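Local coordinates for protein exoribonuclease II, mitochondrial (Candida glabrata, PDB 6F3H) that probably degrades mitochondrial RNA from the 3' end, as the RNB-family exoribonuclease component of the mtEXO degradosome, at residues Q44-L49 / S80-I85; R63-F66 / T72-Y75; Y294-L299 / E343-S348; A432-E437 / N477-G482; E489-S494 / Q711-L716. The protein carries 1 engineered substitution. All coordinates share one frame; numbering follows the deposited sequence.

Contact 1 of 5, residues Q44-L49 / S80-I85; sequences QCTSEL and SVILRI
The loop joining strands 39-42 and 50-54 of a five-stranded antiparallel sheet leans on edge strand 81-85 at two points, Q44 with S80 and T46 with I82. At the first, Q44 NE2 donates a hydrogen bond of 3.2 Å to S80 OG, nearly straight at 163°. The hydroxyl oxygen sits close to the amide plane, and Q44 OE1 lies 3.5 Å from S80 CB, so the amide lies across the CB-OG end of the serine. A bend at chi2 (65°) folds the glutamine chain back to bring the amide there.

Strand 81-85 carries a classic beta bulge: I82 and L83 both face L41 of the neighbouring strand. At the second point, on the bulge, the side chains of T46 and I82 meet at about a right angle, with I82 CD1 3.4 Å from T46 OG1. That oxygen is also hydrogen-bonded to L42 O. T46 itself sits in a type I turn from C45 to E48, closed by the bond from E48 N to C45 O, while T46 O is hydrogen-bonded to W220 NE1 of helix 212-226.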
# COMPACT_ATOMS: atom_id res chain seq x y z
N GLN A 44 -16.70 -2.63 14.27
CA GLN A 44 -17.99 -2.60 14.93
C GLN A 44 -17.85 -2.13 16.37
O GLN A 44 -18.48 -1.16 16.79
CB GLN A 44 -18.64 -3.98 14.86
CG GLN A 44 -18.81 -4.59 13.44
CD GLN A 44 -17.50 -4.91 12.70
OE1 GLN A 44 -16.45 -4.31 12.96
NE2 GLN A 44 -17.57 -5.85 11.76
N CYS A 45 -16.98 -2.79 17.15
CA CYS A 45 -16.92 -2.56 18.59
C CYS A 45 -15.65 -1.83 18.97
O CYS A 45 -14.81 -2.37 19.70
CB CYS A 45 -16.96 -3.88 19.36
SG CYS A 45 -17.91 -5.12 18.55
N THR A 46 -15.50 -0.59 18.51
CA THR A 46 -14.23 0.07 18.74
C THR A 46 -14.00 0.36 20.22
O THR A 46 -12.85 0.51 20.63
CB THR A 46 -14.17 1.33 17.86
OG1 THR A 46 -13.78 0.95 16.53
CG2 THR A 46 -13.18 2.38 18.37
N SER A 47 -15.03 0.35 21.05
CA SER A 47 -14.85 0.63 22.48
C SER A 47 -15.00 -0.60 23.38
O SER A 47 -14.97 -0.46 24.61
CB SER A 47 -15.76 1.77 22.94
OG SER A 47 -15.08 3.01 22.79
N GLU A 48 -15.12 -1.80 22.81
CA GLU A 48 -15.09 -3.00 23.64
C GLU A 48 -14.11 -3.99 23.04
O GLU A 48 -14.02 -4.13 21.82
CB GLU A 48 -16.48 -3.63 23.75
N LEU A 49 -13.36 -4.66 23.91
CA LEU A 49 -12.51 -5.75 23.48
C LEU A 49 -13.31 -6.96 23.06
O LEU A 49 -14.42 -7.22 23.55
CB LEU A 49 -11.55 -6.20 24.56
CG LEU A 49 -10.28 -5.40 24.66
CD1 LEU A 49 -9.54 -5.91 25.86
CD2 LEU A 49 -9.51 -5.70 23.41
N SER A 80 -12.31 -6.42 9.41
CA SER A 80 -12.92 -5.59 10.43
C SER A 80 -12.05 -5.48 11.67
O SER A 80 -12.43 -4.76 12.59
CB SER A 80 -14.29 -6.13 10.82
OG SER A 80 -15.16 -6.17 9.70
N VAL A 81 -10.94 -6.21 11.74
CA VAL A 81 -10.03 -6.16 12.88
C VAL A 81 -9.15 -4.92 12.81
O VAL A 81 -8.36 -4.77 11.87
CB VAL A 81 -9.17 -7.43 12.96
CG1 VAL A 81 -8.10 -7.24 14.01
CG2 VAL A 81 -10.04 -8.62 13.29
N ILE A 82 -9.23 -4.05 13.83
CA ILE A 82 -8.42 -2.83 13.81
C ILE A 82 -7.09 -3.02 14.51
O ILE A 82 -6.10 -2.37 14.14
CB ILE A 82 -9.17 -1.64 14.44
CG1 ILE A 82 -10.63 -1.68 14.09
CG2 ILE A 82 -8.75 -0.42 13.78
CD1 ILE A 82 -11.36 -0.57 14.76
N LEU A 83 -7.05 -3.82 15.57
CA LEU A 83 -5.78 -4.21 16.14
C LEU A 83 -5.92 -5.57 16.77
O LEU A 83 -7.01 -6.00 17.15
CB LEU A 83 -5.24 -3.19 17.16
CG LEU A 83 -5.95 -2.74 18.43
CD1 LEU A 83 -5.74 -3.74 19.54
CD2 LEU A 83 -5.39 -1.40 18.84
N ARG A 84 -4.78 -6.24 16.91
CA ARG A 84 -4.73 -7.65 17.24
C ARG A 84 -3.62 -7.87 18.26
O ARG A 84 -2.55 -7.26 18.15
CB ARG A 84 -4.48 -8.49 15.99
CG ARG A 84 -3.97 -9.89 16.21
CD ARG A 84 -3.82 -10.60 14.87
NE ARG A 84 -2.94 -11.77 14.89
CZ ARG A 84 -1.76 -11.84 14.28
NH1 ARG A 84 -1.29 -10.80 13.60
NH2 ARG A 84 -1.04 -12.96 14.35
N ILE A 85 -3.90 -8.73 19.23
CA ILE A 85 -2.98 -9.15 20.27
C ILE A 85 -2.86 -10.66 20.17
O ILE A 85 -3.85 -11.37 20.41
CB ILE A 85 -3.47 -8.77 21.67
CG1 ILE A 85 -3.54 -7.27 21.82
CG2 ILE A 85 -2.57 -9.38 22.71
CD1 ILE A 85 -2.18 -6.66 21.76

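Contact 2 of 5, residues R63-F66 / T72-Y75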
# COMPACT_ATOMS: atom_id res chain seq x y z
N ARG A 63 -16.59 -15.63 7.58
CA ARG A 63 -16.31 -14.72 8.67
C ARG A 63 -15.80 -15.43 9.91
O ARG A 63 -16.13 -16.58 10.20
CB ARG A 63 -17.51 -13.87 9.05
CG ARG A 63 -18.14 -13.23 7.89
CD ARG A 63 -19.47 -12.76 8.28
NE ARG A 63 -20.35 -13.88 8.53
CZ ARG A 63 -21.59 -13.74 8.99
NH1 ARG A 63 -22.07 -12.52 9.26
NH2 ARG A 63 -22.32 -14.81 9.20
N TYR A 64 -15.01 -14.69 10.66
CA TYR A 64 -14.51 -15.15 11.92
C TYR A 64 -15.55 -14.92 12.98
O TYR A 64 -16.36 -14.00 12.91
CB TYR A 64 -13.25 -14.41 12.28
CG TYR A 64 -12.08 -14.80 11.44
CD1 TYR A 64 -11.95 -14.34 10.13
CD2 TYR A 64 -11.10 -15.63 11.95
CE1 TYR A 64 -10.86 -14.71 9.36
CE2 TYR A 64 -10.03 -15.99 11.19
CZ TYR A 64 -9.90 -15.54 9.90
OH TYR A 64 -8.78 -15.94 9.18
N THR A 65 -15.46 -15.73 14.02
CA THR A 65 -16.34 -15.57 15.16
C THR A 65 -15.53 -14.97 16.27
O THR A 65 -14.46 -15.48 16.61
CB THR A 65 -16.91 -16.90 15.60
OG1 THR A 65 -17.32 -17.64 14.44
CG2 THR A 65 -18.06 -16.66 16.52
N PHE A 66 -16.02 -13.88 16.80
CA PHE A 66 -15.38 -13.24 17.93
C PHE A 66 -16.35 -13.24 19.08
O PHE A 66 -17.56 -13.20 18.88
CB PHE A 66 -15.00 -11.84 17.59
CG PHE A 66 -14.16 -11.74 16.40
CD1 PHE A 66 -14.71 -11.82 15.14
CD2 PHE A 66 -12.81 -11.56 16.54
CE1 PHE A 66 -13.91 -11.71 14.03
CE2 PHE A 66 -12.00 -11.46 15.45
CZ PHE A 66 -12.55 -11.53 14.19
N THR A 72 -21.49 -12.64 24.33
CA THR A 72 -22.16 -12.46 23.05
C THR A 72 -21.11 -12.53 21.95
O THR A 72 -20.04 -11.92 22.06
CB THR A 72 -22.91 -11.12 23.05
OG1 THR A 72 -23.33 -10.77 21.72
CG2 THR A 72 -22.05 -10.00 23.61
N LEU A 73 -21.40 -13.28 20.88
CA LEU A 73 -20.51 -13.50 19.75
C LEU A 73 -20.66 -12.39 18.71
O LEU A 73 -21.64 -11.64 18.70
CB LEU A 73 -20.79 -14.85 19.08
CG LEU A 73 -20.81 -16.08 20.00
CD1 LEU A 73 -20.95 -17.37 19.19
CD2 LEU A 73 -19.56 -16.10 20.86
N VAL A 74 -19.63 -12.23 17.89
CA VAL A 74 -19.69 -11.35 16.72
C VAL A 74 -18.99 -12.05 15.56
O VAL A 74 -17.91 -12.63 15.73
CB VAL A 74 -19.07 -9.97 17.00
CG1 VAL A 74 -18.89 -9.20 15.71
CG2 VAL A 74 -19.94 -9.17 17.93
N TYR A 75 -19.64 -12.04 14.40
CA TYR A 75 -19.09 -12.59 13.17
C TYR A 75 -18.63 -11.44 12.31
O TYR A 75 -19.42 -10.53 12.04
CB TYR A 75 -20.13 -13.41 12.43
CG TYR A 75 -20.68 -14.50 13.28
CD1 TYR A 75 -20.01 -15.70 13.44
CD2 TYR A 75 -21.86 -14.31 13.96
CE1 TYR A 75 -20.54 -16.71 14.23
CE2 TYR A 75 -22.39 -15.29 14.76
CZ TYR A 75 -21.73 -16.49 14.89
OH TYR A 75 -22.25 -17.49 15.69
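F66 and V74 pair through their backbones in both directions: F66 N donates to V74 O and V74 N donates to F66 O, the two bonds of an antiparallel hydrogen-bonded pair. The first is nearly straight at 167°, the second a little more bent. Both are modelled shorter than usual, which carries little weight at this resolution. Next along, T65 and Y75 form the non-hydrogen-bonded pair, their CA atoms 4.5 Å apart.

CA-H...O contacts add to the backbone pairing. Y75 CA approaches Y64 O at 3.1 Å, and L73 CA lies equally close to F66 O.

Among the side chains, T65 and Y75 run side by side on one face of the sheet. T65 OG1 and CG2 both come within 3.4 Å of Y75 CE1, and T65 CG2 also reaches L73 CD1 at 4.0 Å. The threonine methyl stands anti to the backbone N, which places it beside the tyrosine ring together with the hydroxyl. R63, just ahead of Y64, reaches Y75: bent at chi3 (-68°), it sets one guanidinium face over Y75 CB, 3.8 Å from R63 CZ.

On the other face, V74 O lies at the edge of the F66 ring, near its plane. That ring packs onward against V40 and L42 of strand 39-42, and V74 also touches L42.

The axes of strands 64-66 and 73-75 run 155° apart and 4.4 Å from each other at closest approach, within the beta hairpin of strands 64-68 and 73-76, with 73-76 at the sheet's edge.

Contact 3 of 5, residues Y294-L299 / E343-S348; sequences YIRTLL and EISPQS
R296 and I344 make most of this contact, their side chains running alongside one another in opposite senses. R296 NH1 donates a hydrogen bond of 2.7 Å to I344 O. It arrives in the carbonyl plane, and the oxygen lies within 2° of the guanidinium plane, although the N-H...O angle of 143° leaves the bond noticeably bent. Further back along the arginine, CG rests 3.4 Å from I344 CD1 and CD lies 3.8 Å from S345 OG. I344 CD1 has a second neighbour, L299 CD1, at 3.8 Å, one helical turn on from R296, so the isoleucine tip touches both residues of that helix face.

Several things set these groups. A bend at chi3 (-69°) turns the guanidinium toward the carbonyl, and R296 NE forms a salt bridge with D293 of the preceding turn. S345 OG is hydrogen-bonded to L341 O in helix 334-343. Beyond the isoleucine, Y285 and I288 of helix 285-291 pack against its side chain, while L299 also lies on L340 and L341. Helix 293-303 is thereby joined to the point where the chain leaves helix 334-343, for I344 is the first residue with non-helical backbone angles.

A guanidinium on a carbonyl at a helix C-terminus brings positive charge to the negative end of the helix dipole, an arrangement that is probably favourable, while D293, paired with NE, probably offsets part of the arginine's charge.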
# COMPACT_ATOMS: atom_id res chain seq x y z
N TYR A 294 -12.24 30.62 3.61
CA TYR A 294 -12.10 29.62 4.65
C TYR A 294 -13.15 28.52 4.54
O TYR A 294 -12.92 27.41 5.02
CB TYR A 294 -12.14 30.28 6.01
CG TYR A 294 -13.46 30.89 6.41
CD1 TYR A 294 -13.82 32.16 5.99
CD2 TYR A 294 -14.32 30.21 7.25
CE1 TYR A 294 -15.01 32.73 6.39
CE2 TYR A 294 -15.52 30.77 7.66
CZ TYR A 294 -15.87 32.02 7.23
OH TYR A 294 -17.07 32.56 7.67
N ILE A 295 -14.27 28.78 3.88
CA ILE A 295 -15.24 27.71 3.71
C ILE A 295 -14.88 26.84 2.53
O ILE A 295 -15.10 25.63 2.55
CB ILE A 295 -16.65 28.29 3.54
CG1 ILE A 295 -17.03 29.09 4.78
CG2 ILE A 295 -17.64 27.18 3.24
CD1 ILE A 295 -18.50 29.47 4.83
N ARG A 296 -14.34 27.41 1.47
CA ARG A 296 -13.91 26.54 0.40
C ARG A 296 -12.92 25.55 0.95
O ARG A 296 -13.05 24.34 0.74
CB ARG A 296 -13.32 27.35 -0.73
CG ARG A 296 -14.38 28.04 -1.51
CD ARG A 296 -13.86 28.41 -2.85
NE ARG A 296 -12.84 29.44 -2.88
CZ ARG A 296 -12.81 30.36 -3.83
NH1 ARG A 296 -13.74 30.36 -4.77
NH2 ARG A 296 -11.87 31.29 -3.86
N THR A 297 -11.97 26.05 1.74
CA THR A 297 -10.99 25.21 2.42
C THR A 297 -11.68 24.08 3.15
O THR A 297 -11.24 22.93 3.11
CB THR A 297 -10.19 26.03 3.42
OG1 THR A 297 -9.41 27.00 2.73
CG2 THR A 297 -9.28 25.12 4.19
N LEU A 298 -12.73 24.40 3.88
CA LEU A 298 -13.39 23.38 4.67
C LEU A 298 -13.99 22.31 3.78
O LEU A 298 -13.73 21.12 3.98
CB LEU A 298 -14.46 24.04 5.54
CG LEU A 298 -15.62 23.14 5.90
CD1 LEU A 298 -15.19 22.11 6.91
CD2 LEU A 298 -16.68 23.99 6.49
N LEU A 299 -14.72 22.72 2.74
CA LEU A 299 -15.29 21.75 1.81
C LEU A 299 -14.20 20.91 1.19
O LEU A 299 -14.33 19.70 1.01
CB LEU A 299 -16.04 22.45 0.70
CG LEU A 299 -17.19 23.29 1.19
CD1 LEU A 299 -17.62 24.20 0.05
CD2 LEU A 299 -18.29 22.38 1.69
N GLU A 343 -18.60 24.01 -7.73
CA GLU A 343 -19.52 25.02 -8.19
C GLU A 343 -19.09 26.42 -7.79
O GLU A 343 -19.46 27.40 -8.44
CB GLU A 343 -20.90 24.70 -7.64
CG GLU A 343 -21.94 25.57 -8.16
CD GLU A 343 -23.30 25.11 -7.72
OE1 GLU A 343 -23.51 23.88 -7.71
OE2 GLU A 343 -24.13 25.96 -7.36
N ILE A 344 -18.31 26.54 -6.72
CA ILE A 344 -17.94 27.84 -6.19
C ILE A 344 -16.46 28.14 -6.39
O ILE A 344 -15.92 29.00 -5.71
CB ILE A 344 -18.31 27.93 -4.71
CG1 ILE A 344 -17.60 26.79 -3.99
CG2 ILE A 344 -19.81 27.83 -4.56
CD1 ILE A 344 -17.46 27.00 -2.53
N SER A 345 -15.81 27.48 -7.35
CA SER A 345 -14.40 27.63 -7.65
C SER A 345 -14.23 27.83 -9.15
O SER A 345 -15.10 27.44 -9.94
CB SER A 345 -13.59 26.40 -7.19
OG SER A 345 -13.83 26.08 -5.83
N PRO A 346 -13.13 28.45 -9.59
CA PRO A 346 -13.07 28.89 -10.98
C PRO A 346 -12.99 27.68 -11.90
O PRO A 346 -12.42 26.64 -11.54
CB PRO A 346 -11.78 29.72 -11.05
CG PRO A 346 -11.37 29.96 -9.64
CD PRO A 346 -11.89 28.79 -8.86
N GLN A 347 -13.61 27.83 -13.07
CA GLN A 347 -13.80 26.75 -14.04
C GLN A 347 -12.53 25.94 -14.25
O GLN A 347 -11.52 26.44 -14.75
CB GLN A 347 -14.30 27.32 -15.37
N SER A 348 -12.52 24.73 -13.73
CA SER A 348 -11.50 23.73 -13.97
C SER A 348 -11.97 22.81 -15.08
O SER A 348 -13.11 22.89 -15.54
CB SER A 348 -11.21 22.94 -12.68
OG SER A 348 -9.92 22.33 -12.68

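Contact 4 of 5, residues A432-E437 / N477-G482; sequences AGLFPE and NRADLG
L434 closes the 3-10 segment 432-434, and it faces R478 and A479 at the C-terminal end of helix 473-479; the backbones stay well apart, with L434 CA and A479 CA 8.1 Å from each other. Both segments belong to the RNB domain. Just past the contact the helix stops, D480 being the first residue to leave helical angles. The chain there is fastened to the loop before D410, a magnesium ligand: D480 OD1 is hydrogen-bonded to I408 N, and L481 and I408 share a backbone bond. The side chain of A479 is about 12 Å from that of D410, so the contact lies near the metal site without taking a direct part in it.

The side-chain meeting is apolar. L434 splits its two methyls between neighbouring residues of the helix end: CD1 goes to A479 CB at 4.1 Å, and CD2 lies on the aliphatic part of R478. Because R478 CG stands anti to the backbone N (chi1 166°) and the chain runs extended to NE, its methylenes form a straight rail beside the leucine. L434 also packs on P381. The charged end of R478 goes elsewhere, to a salt bridge between NH2 and E489 OE2 on strand 488-499. Along the rail, L434 CD2 touches R478 CG and R478 CD equally, at 3.6 Å each.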
# COMPACT_ATOMS: atom_id res chain seq x y z
N ALA A 432 21.78 3.13 -5.83
CA ALA A 432 22.54 3.15 -4.58
C ALA A 432 23.90 3.82 -4.76
O ALA A 432 24.44 4.39 -3.81
CB ALA A 432 22.69 1.72 -4.05
N GLY A 433 24.46 3.77 -5.97
CA GLY A 433 25.78 4.32 -6.19
C GLY A 433 25.89 5.83 -6.07
O GLY A 433 26.97 6.34 -5.76
N LEU A 434 24.81 6.56 -6.31
CA LEU A 434 24.94 8.02 -6.37
C LEU A 434 25.09 8.68 -5.01
O LEU A 434 25.19 9.92 -4.94
CB LEU A 434 23.76 8.63 -7.14
CG LEU A 434 23.55 8.02 -8.53
CD1 LEU A 434 22.49 7.01 -8.48
CD2 LEU A 434 23.18 9.02 -9.60
N PHE A 435 25.17 7.89 -3.94
CA PHE A 435 25.19 8.39 -2.58
C PHE A 435 26.45 7.97 -1.83
O PHE A 435 26.82 6.79 -1.85
CB PHE A 435 23.98 7.89 -1.80
CG PHE A 435 22.68 8.33 -2.39
CD1 PHE A 435 22.29 9.65 -2.33
CD2 PHE A 435 21.83 7.42 -2.97
CE1 PHE A 435 21.08 10.07 -2.86
CE2 PHE A 435 20.62 7.83 -3.51
CZ PHE A 435 20.25 9.15 -3.46
N PRO A 436 27.06 8.89 -1.08
CA PRO A 436 28.23 8.53 -0.27
C PRO A 436 28.00 7.35 0.64
O PRO A 436 28.96 6.65 1.00
CB PRO A 436 28.49 9.82 0.53
CG PRO A 436 28.04 10.90 -0.41
CD PRO A 436 26.82 10.34 -1.10
N GLU A 437 26.76 7.08 1.02
CA GLU A 437 26.52 5.97 1.93
C GLU A 437 26.83 4.62 1.31
O GLU A 437 26.94 3.64 2.05
CB GLU A 437 25.07 5.98 2.41
CG GLU A 437 24.78 6.94 3.57
CD GLU A 437 24.52 8.38 3.14
OE1 GLU A 437 24.31 9.25 4.02
OE2 GLU A 437 24.56 8.66 1.92
N ASN A 477 17.62 10.37 -14.24
CA ASN A 477 18.22 10.42 -15.57
C ASN A 477 19.55 9.70 -15.59
O ASN A 477 19.85 8.97 -16.55
CB ASN A 477 18.38 11.88 -15.97
CG ASN A 477 17.10 12.45 -16.51
OD1 ASN A 477 16.31 11.74 -17.12
ND2 ASN A 477 16.87 13.74 -16.25
N ARG A 478 20.35 9.88 -14.54
CA ARG A 478 21.66 9.26 -14.50
C ARG A 478 21.55 7.76 -14.31
O ARG A 478 22.18 6.98 -15.03
CB ARG A 478 22.52 9.83 -13.37
CG ARG A 478 23.71 8.95 -13.13
CD ARG A 478 24.93 9.66 -12.63
NE ARG A 478 26.06 8.73 -12.65
CZ ARG A 478 27.29 9.03 -13.09
NH1 ARG A 478 27.55 10.24 -13.56
NH2 ARG A 478 28.24 8.10 -13.06
N ALA A 479 20.73 7.33 -13.37
CA ALA A 479 20.73 5.93 -13.01
C ALA A 479 19.92 5.06 -13.97
O ALA A 479 20.12 3.84 -13.99
CB ALA A 479 20.18 5.79 -11.59
N ASP A 480 19.07 5.68 -14.79
CA ASP A 480 18.16 4.95 -15.66
C ASP A 480 18.90 4.09 -16.67
O ASP A 480 19.89 4.51 -17.27
CB ASP A 480 17.25 5.93 -16.42
CG ASP A 480 15.85 5.97 -15.87
OD1 ASP A 480 15.31 4.89 -15.56
OD2 ASP A 480 15.26 7.07 -15.76
N LEU A 481 18.39 2.88 -16.86
CA LEU A 481 18.88 2.06 -17.95
C LEU A 481 18.24 2.49 -19.26
O LEU A 481 17.39 3.38 -19.31
CB LEU A 481 18.59 0.58 -17.71
CG LEU A 481 19.14 -0.10 -16.47
CD1 LEU A 481 19.35 -1.55 -16.78
CD2 LEU A 481 20.43 0.53 -16.01
N GLY A 482 18.62 1.81 -20.33
CA GLY A 482 17.93 1.97 -21.58
C GLY A 482 18.43 3.08 -22.47
O GLY A 482 17.86 3.27 -23.55

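Contact 5 of 5, residues E489-S494 / Q711-L716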
# COMPACT_ATOMS: atom_id res chain seq x y z
N GLU A 489 26.13 2.33 -15.45
CA GLU A 489 26.45 1.51 -14.29
C GLU A 489 25.26 0.67 -13.88
O GLU A 489 24.11 1.11 -13.90
CB GLU A 489 26.89 2.39 -13.13
CG GLU A 489 27.65 3.62 -13.56
CD GLU A 489 28.51 4.17 -12.44
OE1 GLU A 489 29.08 3.35 -11.68
OE2 GLU A 489 28.61 5.42 -12.30
N THR A 490 25.54 -0.57 -13.49
CA THR A 490 24.49 -1.46 -13.09
C THR A 490 24.93 -2.17 -11.85
O THR A 490 26.09 -2.11 -11.44
CB THR A 490 24.17 -2.55 -14.10
OG1 THR A 490 25.12 -3.61 -13.93
CG2 THR A 490 24.26 -2.02 -15.47
N ILE A 491 23.99 -2.92 -11.30
CA ILE A 491 24.29 -4.04 -10.44
C ILE A 491 23.76 -5.26 -11.16
O ILE A 491 22.56 -5.35 -11.43
CB ILE A 491 23.63 -3.90 -9.07
CG1 ILE A 491 24.13 -2.65 -8.36
CG2 ILE A 491 23.94 -5.12 -8.23
CD1 ILE A 491 23.78 -2.62 -6.85
N SER A 492 24.63 -6.21 -11.44
CA SER A 492 24.27 -7.28 -12.34
C SER A 492 24.38 -8.63 -11.65
O SER A 492 25.36 -8.92 -10.95
CB SER A 492 25.11 -7.21 -13.60
OG SER A 492 25.02 -5.92 -14.18
N PHE A 493 23.37 -9.45 -11.88
CA PHE A 493 23.24 -10.75 -11.26
C PHE A 493 23.31 -11.77 -12.37
O PHE A 493 22.48 -11.75 -13.27
CB PHE A 493 21.92 -10.87 -10.52
CG PHE A 493 21.71 -9.78 -9.53
CD1 PHE A 493 21.28 -8.52 -9.95
CD2 PHE A 493 21.94 -9.99 -8.18
CE1 PHE A 493 21.09 -7.49 -9.04
CE2 PHE A 493 21.75 -8.97 -7.27
CZ PHE A 493 21.32 -7.72 -7.70
N SER A 494 24.28 -12.65 -12.30
CA SER A 494 24.57 -13.54 -13.40
C SER A 494 24.50 -14.97 -12.90
O SER A 494 24.85 -15.24 -11.75
CB SER A 494 25.93 -13.24 -13.99
OG SER A 494 26.09 -11.84 -14.16
N GLN A 711 23.17 -2.41 0.99
CA GLN A 711 23.83 -3.51 1.67
C GLN A 711 24.77 -4.22 0.71
O GLN A 711 25.85 -4.68 1.12
CB GLN A 711 22.79 -4.48 2.23
CG GLN A 711 21.93 -3.88 3.33
CD GLN A 711 22.72 -3.59 4.60
OE1 GLN A 711 22.66 -4.37 5.55
NE2 GLN A 711 23.48 -2.49 4.62
N LEU A 712 24.39 -4.29 -0.56
CA LEU A 712 25.24 -4.95 -1.53
C LEU A 712 26.50 -4.15 -1.78
O LEU A 712 27.61 -4.69 -1.67
CB LEU A 712 24.47 -5.20 -2.82
CG LEU A 712 23.51 -6.37 -2.63
CD1 LEU A 712 22.74 -6.68 -3.89
CD2 LEU A 712 24.29 -7.57 -2.19
N HIS A 713 26.37 -2.85 -2.04
CA HIS A 713 27.55 -2.03 -2.22
C HIS A 713 28.54 -2.24 -1.10
O HIS A 713 29.73 -2.44 -1.33
CB HIS A 713 27.16 -0.57 -2.28
CG HIS A 713 26.73 -0.14 -3.62
ND1 HIS A 713 27.38 0.86 -4.32
CD2 HIS A 713 25.72 -0.57 -4.41
CE1 HIS A 713 26.78 1.03 -5.49
NE2 HIS A 713 25.77 0.18 -5.57
N ARG A 714 28.06 -2.22 0.14
CA ARG A 714 28.97 -2.39 1.26
C ARG A 714 29.63 -3.75 1.20
O ARG A 714 30.85 -3.87 1.30
CB ARG A 714 28.21 -2.23 2.57
CG ARG A 714 27.74 -0.83 2.79
CD ARG A 714 28.93 0.08 2.66
NE ARG A 714 28.66 1.38 3.24
CZ ARG A 714 28.69 1.62 4.54
NH1 ARG A 714 28.43 2.83 5.01
NH2 ARG A 714 28.96 0.63 5.39
N PHE A 715 28.84 -4.78 0.96
CA PHE A 715 29.33 -6.14 1.03
C PHE A 715 30.32 -6.44 -0.08
O PHE A 715 31.39 -7.01 0.16
CB PHE A 715 28.16 -7.08 0.94
CG PHE A 715 28.55 -8.49 0.93
CD1 PHE A 715 29.01 -9.11 2.08
CD2 PHE A 715 28.46 -9.22 -0.24
CE1 PHE A 715 29.36 -10.43 2.07
CE2 PHE A 715 28.81 -10.54 -0.25
CZ PHE A 715 29.26 -11.16 0.90
N LEU A 716 29.95 -6.10 -1.30
CA LEU A 716 30.80 -6.42 -2.42
C LEU A 716 32.15 -5.72 -2.31
O LEU A 716 33.17 -6.29 -2.71
CB LEU A 716 30.09 -6.04 -3.71
CG LEU A 716 28.74 -6.73 -3.90
CD1 LEU A 716 28.14 -6.36 -5.26
CD2 LEU A 716 28.79 -8.25 -3.70
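I491 of strand 488-499 meets H713 of helix 703-716 and comes near L712. Its CB starts off toward the helix, and at that atom the side chain divides. The CG2 branch comes to 4.8 Å from L712 CD1, a loose approach. The other branch goes further: CG1 is 4.3 Å from H713 NE2, and CD1 at the tip lies 3.7 Å from both H713 NE2 and H713 CD2. Since CG1 stands beside the backbone N (chi1 -60°) and the chain then runs out extended, the methyl arrives at the edge of the imidazole, near the ring plane, on the side where NE2 and CD2 are bonded.

Two residues along the strand, F493 makes the other touch. Its CZ meets L712 CD1 at 4.2 Å, and the methyl sits at the ring's edge, near its plane. L712 also packs on F622 and F623 of helix 603-625, and F493 on C619 of the same helix. In this way a helix of the RNB domain is laid against its mixed sheet, with strand 488-499 between strands 421-429 and 505-519. The side chain of F493 is about 9 Å from that of the magnesium ligand D410.

The imidazole has a polar partner in D430, whose OD1 is hydrogen-bonded to H713 NE2. With the I491 methyl beside that same nitrogen and all four touching residues buried, the bond is probably shielded from water.

Overall arrangement
The contacts follow in chain order, except that contact 2 is nested within the loop closed by contact 1. These two touch, V81 CG2 lying 3.9 Å from F66 CZ, and they share the N-terminal antiparallel sheet, their centres 12 Å apart. Contact 3 stands alone in a helical region, with its centre 37 Å from that of contact 1. Contacts 4 and 5, also 12 Å apart between centres, lie in the RNB domain and are joined by a probable hydrogen bond from R714 NE to E437 O. Their centres are 45 Å or more from those of contacts 1 and 2, so the N-terminal sheet and these parts of the RNB domain occupy opposite sides of the molecule.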